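Local coordinates for protein aminopentol aminotransferase (Sphingopyxis macrogoltabida, PDB 6HBS) that transfers the amino group of aminopentol, the hydrolysed form of fumonisin B1, to pyruvate with the help of pyridoxal 5'-phosphate, at residues A157-A161 and S162-H166; A364-G368 and G369-H373; E12-E15 and R16-G20. All blocks are in the same frame, centred on the assembly; numbering follows the deposited sequence.

Contact 1: residues A157-A161 and S162-H166; sequences AGILA and SDRVH
D163 holds CG anti to its carbonyl carbon (chi1 -69°), which folds the carboxylate back over the start of its own turn to meet L160; R164 sets CG between its backbone N and carbonyl carbon (chi1 49°) and bends at chi3, and so crosses I159 at about a right angle. The carboxylate oxygen D163 OD2 receives the backbone L160 N at 2.9 Å along a nearly straight path, 164° at the hydrogen. The donor arrives from above the carboxylate plane. The backbone answers in the opposite sense, D163 N giving its hydrogen to L160 O at 2.9 Å, so the two residues are tied twice. One turn step later R164 N reaches A161 O at 3.2 Å, again a bond between residues three apart. A bridging water donates both to D163 OD2, at 2.7 Å, and to G158 O, giving the same oxygen a second donor and linking it to the bend where G158 takes the positive phi that glycine tolerates easily. Aspartate suits its place, being short enough to return to the turn, with an oxygen able to accept two donors, its negative charge probably favouring both.

The hydrocarbon around these bonds comes from I159 and L160. I159 CG2 lies over one face of the R164 guanidinium, 3.8 Å from R164 NE, while R164 NH2 is held by the carbonyls of P150 and T153. The methyl of a branched aliphatic thus covers one face as the N-H groups serve the loop. L160 CB passes 3.6 Å from S162 OG, and L160 packs on R130 of the second subunit, where S162 packs on H166, and H166 and V165 on S162, of that subunit. This is a 3-10 turn fastened by an aspartate, in the loop between parallel strands 137-141 and 167-170 of the class-III aminotransferase's seven-stranded sheet.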
loop_
_atom_site.group_PDB
_atom_site.type_symbol
_atom_site.label_atom_id
_atom_site.label_comp_id
_atom_site.label_asym_id
_atom_site.label_seq_id
_atom_site.Cartn_x
_atom_site.Cartn_y
_atom_site.Cartn_z
ATOM N N ALA A 157 1.281 20.815 -1.921
ATOM C CA ALA A 157 -0.110 21.122 -2.395
ATOM C C ALA A 157 -1.120 20.252 -1.618
ATOM O O ALA A 157 -0.965 19.024 -1.541
ATOM C CB ALA A 157 -0.231 20.896 -3.871
ATOM N N GLY A 158 -2.071 20.904 -0.933
ATOM C CA GLY A 158 -3.109 20.213 -0.159
ATOM C C GLY A 158 -2.647 19.736 1.204
ATOM O O GLY A 158 -3.381 19.011 1.880
ATOM N N ILE A 159 -1.437 20.127 1.620
ATOM C CA ILE A 159 -0.898 19.752 2.918
ATOM C C ILE A 159 -1.055 20.928 3.891
ATOM O O ILE A 159 -0.704 22.030 3.576
ATOM C CB ILE A 159 0.570 19.322 2.786
ATOM C CG1 ILE A 159 0.726 18.190 1.758
ATOM C CG2 ILE A 159 1.178 18.960 4.140
ATOM C CD1 ILE A 159 -0.104 16.954 2.047
ATOM N N LEU A 160 -1.573 20.660 5.092
ATOM C CA LEU A 160 -1.767 21.691 6.110
ATOM C C LEU A 160 -0.540 21.718 7.027
ATOM O O LEU A 160 0.074 20.678 7.299
ATOM C CB LEU A 160 -3.031 21.381 6.923
ATOM C CG LEU A 160 -4.311 21.137 6.130
ATOM C CD1 LEU A 160 -5.514 21.111 7.062
ATOM C CD2 LEU A 160 -4.495 22.188 5.043
ATOM N N ALA A 161 -0.274 22.894 7.598
ATOM C CA ALA A 161 0.738 23.056 8.632
ATOM C C ALA A 161 0.503 22.055 9.763
ATOM O O ALA A 161 1.450 21.494 10.309
ATOM C CB ALA A 161 0.718 24.481 9.153
ATOM N N SER A 162 -0.771 21.769 10.068
ATOM C CA SER A 162 -1.128 20.889 11.164
ATOM C C SER A 162 -0.716 19.430 10.866
ATOM O O SER A 162 -0.499 18.646 11.787
ATOM C CB SER A 162 -2.601 21.001 11.507
ATOM O OG SER A 162 -3.444 20.611 10.410
ATOM N N ASP A 163 -0.564 19.080 9.591
ATOM C CA ASP A 163 -0.169 17.689 9.217
ATOM C C ASP A 163 1.256 17.350 9.693
ATOM O O ASP A 163 1.597 16.176 9.794
ATOM C CB ASP A 163 -0.287 17.488 7.702
ATOM C CG ASP A 163 -1.711 17.492 7.168
ATOM O OD1 ASP A 163 -2.615 17.084 7.912
ATOM O OD2 ASP A 163 -1.908 17.941 6.002
ATOM N N ARG A 164 2.109 18.366 9.907
ATOM C CA ARG A 164 3.517 18.136 10.249
ATOM C C ARG A 164 4.022 19.134 11.308
ATOM O O ARG A 164 5.235 19.386 11.407
ATOM C CB ARG A 164 4.381 18.200 8.982
ATOM C CG ARG A 164 4.108 19.427 8.127
ATOM C CD ARG A 164 4.838 19.316 6.829
ATOM N NE ARG A 164 4.439 18.203 5.972
ATOM C CZ ARG A 164 5.036 17.977 4.809
ATOM N NH1 ARG A 164 6.035 18.770 4.460
ATOM N NH2 ARG A 164 4.639 17.013 3.998
ATOM N N VAL A 165 3.121 19.625 12.163
ATOM C CA VAL A 165 3.481 20.635 13.157
ATOM C C VAL A 165 4.436 20.029 14.196
ATOM O O VAL A 165 5.214 20.751 14.793
ATOM C CB VAL A 165 2.225 21.273 13.811
ATOM C CG1 VAL A 165 1.386 20.272 14.601
ATOM C CG2 VAL A 165 2.595 22.473 14.696
ATOM N N HIS A 166 4.383 18.703 14.407
ATOM C CA HIS A 166 5.236 18.041 15.393
ATOM C C HIS A 166 6.306 17.184 14.701
ATOM O O HIS A 166 6.730 16.197 15.241
ATOM C CB HIS A 166 4.387 17.244 16.400
ATOM C CG HIS A 166 3.636 18.142 17.326
ATOM N ND1 HIS A 166 4.299 19.028 18.175
ATOM C CD2 HIS A 166 2.314 18.362 17.489
ATOM C CE1 HIS A 166 3.388 19.731 18.849
ATOM N NE2 HIS A 166 2.168 19.353 18.436
HETATM O O HOH W 1 -3.715 17.302 4.162
#

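Contact 2: residues A364-G368 and G369-H373; sequences ACLKG and GVYVH
C365 O is gripped by V370 N at 3.1 Å and, more weakly, by G368 N, the first of these being the outer bond of a Schellman motif that ends helix 356-367. The inner bond runs from G369 N to L366 O at 2.8 Å. G369 is the C-prime residue, and its positive phi of 75° turns the chain out of the helix; glycine fits because a side chain here would run into G368 O.

Beyond the turn, buried apolar groups fold back against the last helical turn. V372 CG2 comes within 3.9 Å of both C365 CB and C365 SG; C365 is covered by T396 and A399 of helix 386-405, and V372 packs on M378. V370 rests on A395 of the same helix. On another side L366 and Y371 lie alongside each other, pointing the same way, with L366 CD2 4.0 Å from Y371 CD2; the tyrosine ring also meets F35 edge-to-face. The chain thus passes through the two glycines G368 and G369 into strand 370-371, which pairs with strand 54-57 in parallel. At the junction L366 CA sends its hydrogen toward V370 O, the two atoms 3.3 Å apart.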
loop_
_atom_site.group_PDB
_atom_site.type_symbol
_atom_site.label_atom_id
_atom_site.label_comp_id
_atom_site.label_asym_id
_atom_site.label_seq_id
_atom_site.Cartn_x
_atom_site.Cartn_y
_atom_site.Cartn_z
ATOM N N ALA A 364 21.251 10.895 -24.330
ATOM C CA ALA A 364 22.121 10.315 -25.367
ATOM C C ALA A 364 22.381 8.841 -25.036
ATOM O O ALA A 364 22.478 8.020 -25.914
ATOM C CB ALA A 364 23.407 11.106 -25.475
ATOM N N CYS A 365 22.437 8.503 -23.744
ATOM C CA CYS A 365 22.597 7.098 -23.344
ATOM C C CYS A 365 21.390 6.234 -23.767
ATOM O O CYS A 365 21.573 5.044 -24.051
ATOM C CB CYS A 365 22.802 6.947 -21.849
ATOM S SG CYS A 365 24.405 7.504 -21.227
ATOM N N LEU A 366 20.172 6.802 -23.800
ATOM C CA LEU A 366 18.961 6.048 -24.256
ATOM C C LEU A 366 19.176 5.486 -25.662
ATOM O O LEU A 366 18.809 4.352 -25.924
ATOM C CB LEU A 366 17.708 6.927 -24.281
ATOM C CG LEU A 366 17.111 7.326 -22.935
ATOM C CD1 LEU A 366 15.951 8.318 -23.132
ATOM C CD2 LEU A 366 16.644 6.119 -22.140
ATOM N N LYS A 367 19.773 6.283 -26.554
ATOM C CA LYS A 367 19.997 5.856 -27.948
ATOM C C LYS A 367 20.881 4.616 -28.010
ATOM O O LYS A 367 20.743 3.821 -28.928
ATOM C CB LYS A 367 20.714 6.929 -28.771
ATOM C CG LYS A 367 19.903 8.181 -29.063
ATOM C CD LYS A 367 20.088 8.666 -30.498
ATOM C CE LYS A 367 20.467 10.127 -30.597
ATOM N NZ LYS A 367 19.559 10.972 -29.786
ATOM N N GLY A 368 21.801 4.477 -27.052
ATOM C CA GLY A 368 22.667 3.329 -26.978
ATOM C C GLY A 368 22.069 2.210 -26.172
ATOM O O GLY A 368 22.765 1.283 -25.833
ATOM N N GLY A 369 20.780 2.316 -25.815
ATOM C CA GLY A 369 20.136 1.225 -25.096
ATOM C C GLY A 369 20.534 1.140 -23.632
ATOM O O GLY A 369 20.634 0.057 -23.102
ATOM N N VAL A 370 20.726 2.286 -22.975
ATOM C CA VAL A 370 21.043 2.339 -21.564
ATOM C C VAL A 370 20.087 3.345 -20.924
ATOM O O VAL A 370 19.876 4.406 -21.484
ATOM C CB VAL A 370 22.505 2.760 -21.345
ATOM C CG1 VAL A 370 22.813 3.151 -19.913
ATOM C CG2 VAL A 370 23.450 1.680 -21.839
ATOM N N TYR A 371 19.488 2.955 -19.794
ATOM C CA TYR A 371 18.642 3.843 -19.024
ATOM C C TYR A 371 19.407 4.250 -17.766
ATOM O O TYR A 371 19.530 3.472 -16.834
ATOM C CB TYR A 371 17.312 3.170 -18.662
ATOM C CG TYR A 371 16.210 4.098 -18.201
ATOM C CD1 TYR A 371 16.307 4.811 -17.009
ATOM C CD2 TYR A 371 15.047 4.249 -18.948
ATOM C CE1 TYR A 371 15.281 5.654 -16.582
ATOM C CE2 TYR A 371 14.011 5.080 -18.531
ATOM C CZ TYR A 371 14.128 5.778 -17.340
ATOM O OH TYR A 371 13.116 6.586 -16.944
ATOM N N VAL A 372 19.847 5.504 -17.744
ATOM C CA VAL A 372 20.454 6.128 -16.585
ATOM C C VAL A 372 19.688 7.426 -16.286
ATOM O O VAL A 372 18.967 7.960 -17.135
ATOM C CB VAL A 372 21.944 6.429 -16.817
ATOM C CG1 VAL A 372 22.778 5.171 -16.837
ATOM C CG2 VAL A 372 22.166 7.274 -18.065
ATOM N N HIS A 373 19.857 7.939 -15.068
ATOM C CA HIS A 373 18.988 8.972 -14.550
ATOM C C HIS A 373 19.799 10.200 -14.190
ATOM O O HIS A 373 20.774 10.085 -13.462
ATOM C CB HIS A 373 18.189 8.455 -13.354
ATOM C CG HIS A 373 16.945 9.241 -13.072
ATOM N ND1 HIS A 373 16.954 10.585 -12.745
ATOM C CD2 HIS A 373 15.655 8.848 -12.996
ATOM C CE1 HIS A 373 15.717 10.998 -12.562
ATOM N NE2 HIS A 373 14.893 9.951 -12.715
#

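Contact 3: residues E12-E15 and R16-G20; sequences ERAE and RVIPG
E12 and R16, one helical turn apart, run side by side and point the same way, their carboxylate and guanidinium planes only 9° from parallel. E12 leaves the helix with CG anti to its backbone N and then bends sharply at chi2 (-88°), which lays the carboxylate beside the aliphatic part of R16, E12 OE2 lying 3.7 Å from R16 CD. The opposite charges probably attract at a distance, without a salt bridge: E12 OE2 is 4.2 Å from R16 NH1 and well out of the guanidinium plane. Such long, flexible, charged residues suit the exposed side of a helix.

The opposite character marks the buried side, where A14 CB and I18 CD1 meet loosely at 4.4 Å, both residues being buried. Here the helix ends on a shared acceptor. A14 O takes V17 N at 3.1 Å from above the carbonyl plane and I18 N at 2.9 Å almost in line with the C=O bond (172°). Separately, a water bridges E15 O and G20 N, donating to the first at 2.7 Å and accepting from the second, whose residue has a positive phi suited to glycine. A14 packs on F38, just before strand 39-43, while R13 makes salt bridges to D9 and to E100 of the second subunit, and V17 and I18 press on A99 of that subunit's helix 94-105.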
loop_
_atom_site.group_PDB
_atom_site.type_symbol
_atom_site.label_atom_id
_atom_site.label_comp_id
_atom_site.label_asym_id
_atom_site.label_seq_id
_atom_site.Cartn_x
_atom_site.Cartn_y
_atom_site.Cartn_z
ATOM N N GLU A 12 -0.962 10.127 -25.644
ATOM C CA GLU A 12 -2.197 10.861 -26.030
ATOM C C GLU A 12 -3.384 10.323 -25.214
ATOM O O GLU A 12 -4.233 11.099 -24.767
ATOM C CB GLU A 12 -2.528 10.722 -27.529
ATOM C CG GLU A 12 -3.758 11.529 -28.035
ATOM C CD GLU A 12 -5.215 10.990 -28.018
ATOM O OE1 GLU A 12 -5.480 9.760 -27.741
ATOM O OE2 GLU A 12 -6.151 11.824 -28.277
ATOM N N ARG A 13 -3.492 8.995 -25.137
ATOM C CA ARG A 13 -4.590 8.324 -24.459
ATOM C C ARG A 13 -4.473 8.566 -22.940
ATOM O O ARG A 13 -5.488 8.871 -22.286
ATOM C CB ARG A 13 -4.619 6.828 -24.788
ATOM C CG ARG A 13 -5.053 6.503 -26.212
ATOM C CD ARG A 13 -4.683 5.093 -26.590
ATOM N NE ARG A 13 -5.228 4.098 -25.672
ATOM C CZ ARG A 13 -4.720 2.886 -25.502
ATOM N NH1 ARG A 13 -3.658 2.507 -26.200
ATOM N NH2 ARG A 13 -5.285 2.042 -24.654
ATOM N N ALA A 14 -3.251 8.418 -22.390
ATOM C CA ALA A 14 -2.991 8.555 -20.971
ATOM C C ALA A 14 -3.438 9.934 -20.475
ATOM O O ALA A 14 -4.071 10.010 -19.434
ATOM C CB ALA A 14 -1.535 8.260 -20.626
ATOM N N GLU A 15 -3.152 11.007 -21.219
ATOM C CA GLU A 15 -3.480 12.355 -20.765
ATOM C C GLU A 15 -4.997 12.552 -20.584
ATOM O O GLU A 15 -5.403 13.374 -19.762
ATOM C CB GLU A 15 -2.969 13.428 -21.718
ATOM C CG GLU A 15 -2.810 14.765 -21.033
ATOM C CD GLU A 15 -2.548 15.919 -21.981
ATOM O OE1 GLU A 15 -1.810 15.707 -22.976
ATOM O OE2 GLU A 15 -3.082 17.028 -21.721
ATOM N N ARG A 16 -5.810 11.819 -21.356
ATOM C CA ARG A 16 -7.276 11.897 -21.285
ATOM C C ARG A 16 -7.790 11.290 -19.969
ATOM O O ARG A 16 -8.718 11.837 -19.385
ATOM C CB ARG A 16 -7.922 11.236 -22.513
ATOM C CG ARG A 16 -7.615 11.948 -23.826
ATOM C CD ARG A 16 -7.902 11.147 -25.095
ATOM N NE ARG A 16 -9.329 11.019 -25.359
ATOM C CZ ARG A 16 -10.104 11.981 -25.860
ATOM N NH1 ARG A 16 -9.583 13.154 -26.187
ATOM N NH2 ARG A 16 -11.396 11.769 -26.032
ATOM N N VAL A 17 -7.192 10.194 -19.490
ATOM C CA VAL A 17 -7.834 9.382 -18.408
ATOM C C VAL A 17 -6.990 9.288 -17.126
ATOM O O VAL A 17 -7.423 8.666 -16.160
ATOM C CB VAL A 17 -8.187 7.983 -18.929
ATOM C CG1 VAL A 17 -9.376 8.034 -19.889
ATOM C CG2 VAL A 17 -6.987 7.279 -19.539
ATOM N N ILE A 18 -5.801 9.879 -17.129
ATOM C CA ILE A 18 -4.888 9.922 -15.984
ATOM C C ILE A 18 -4.469 11.382 -15.829
ATOM O O ILE A 18 -4.056 12.014 -16.800
ATOM C CB ILE A 18 -3.694 8.957 -16.151
ATOM C CG1 ILE A 18 -4.157 7.517 -16.352
ATOM C CG2 ILE A 18 -2.712 9.062 -14.999
ATOM C CD1 ILE A 18 -3.102 6.591 -16.899
ATOM N N PRO A 19 -4.582 11.993 -14.630
ATOM C CA PRO A 19 -4.246 13.407 -14.477
ATOM C C PRO A 19 -2.789 13.623 -14.919
ATOM O O PRO A 19 -1.861 13.008 -14.376
ATOM C CB PRO A 19 -4.456 13.692 -12.984
ATOM C CG PRO A 19 -5.355 12.568 -12.520
ATOM C CD PRO A 19 -4.944 11.370 -13.356
ATOM N N GLY A 20 -2.615 14.467 -15.947
ATOM C CA GLY A 20 -1.311 14.791 -16.462
ATOM C C GLY A 20 -0.665 13.654 -17.237
ATOM O O GLY A 20 0.484 13.761 -17.558
HETATM O O HOH W 2 -4.639 15.029 -17.762
#

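Overall arrangement
From the N terminus the chain meets contact 3 first, where helix 5-17 runs out into the segment ending at G20. Contact 1 follows in the loop that joins strands 137-141 and 167-170, and contact 2 comes last, turning helix 356-367 into strand 370-371. Each is local and closes before the next begins, so none nests or crosses. Contacts 1 and 3 both face the second subunit, yet their nearest atoms stay about 12 Å apart. Contact 2 stands about 39 Å from contact 1, centre to centre, and serves the four-stranded sheet, whereas contact 1 belongs to the edge of the seven-stranded one.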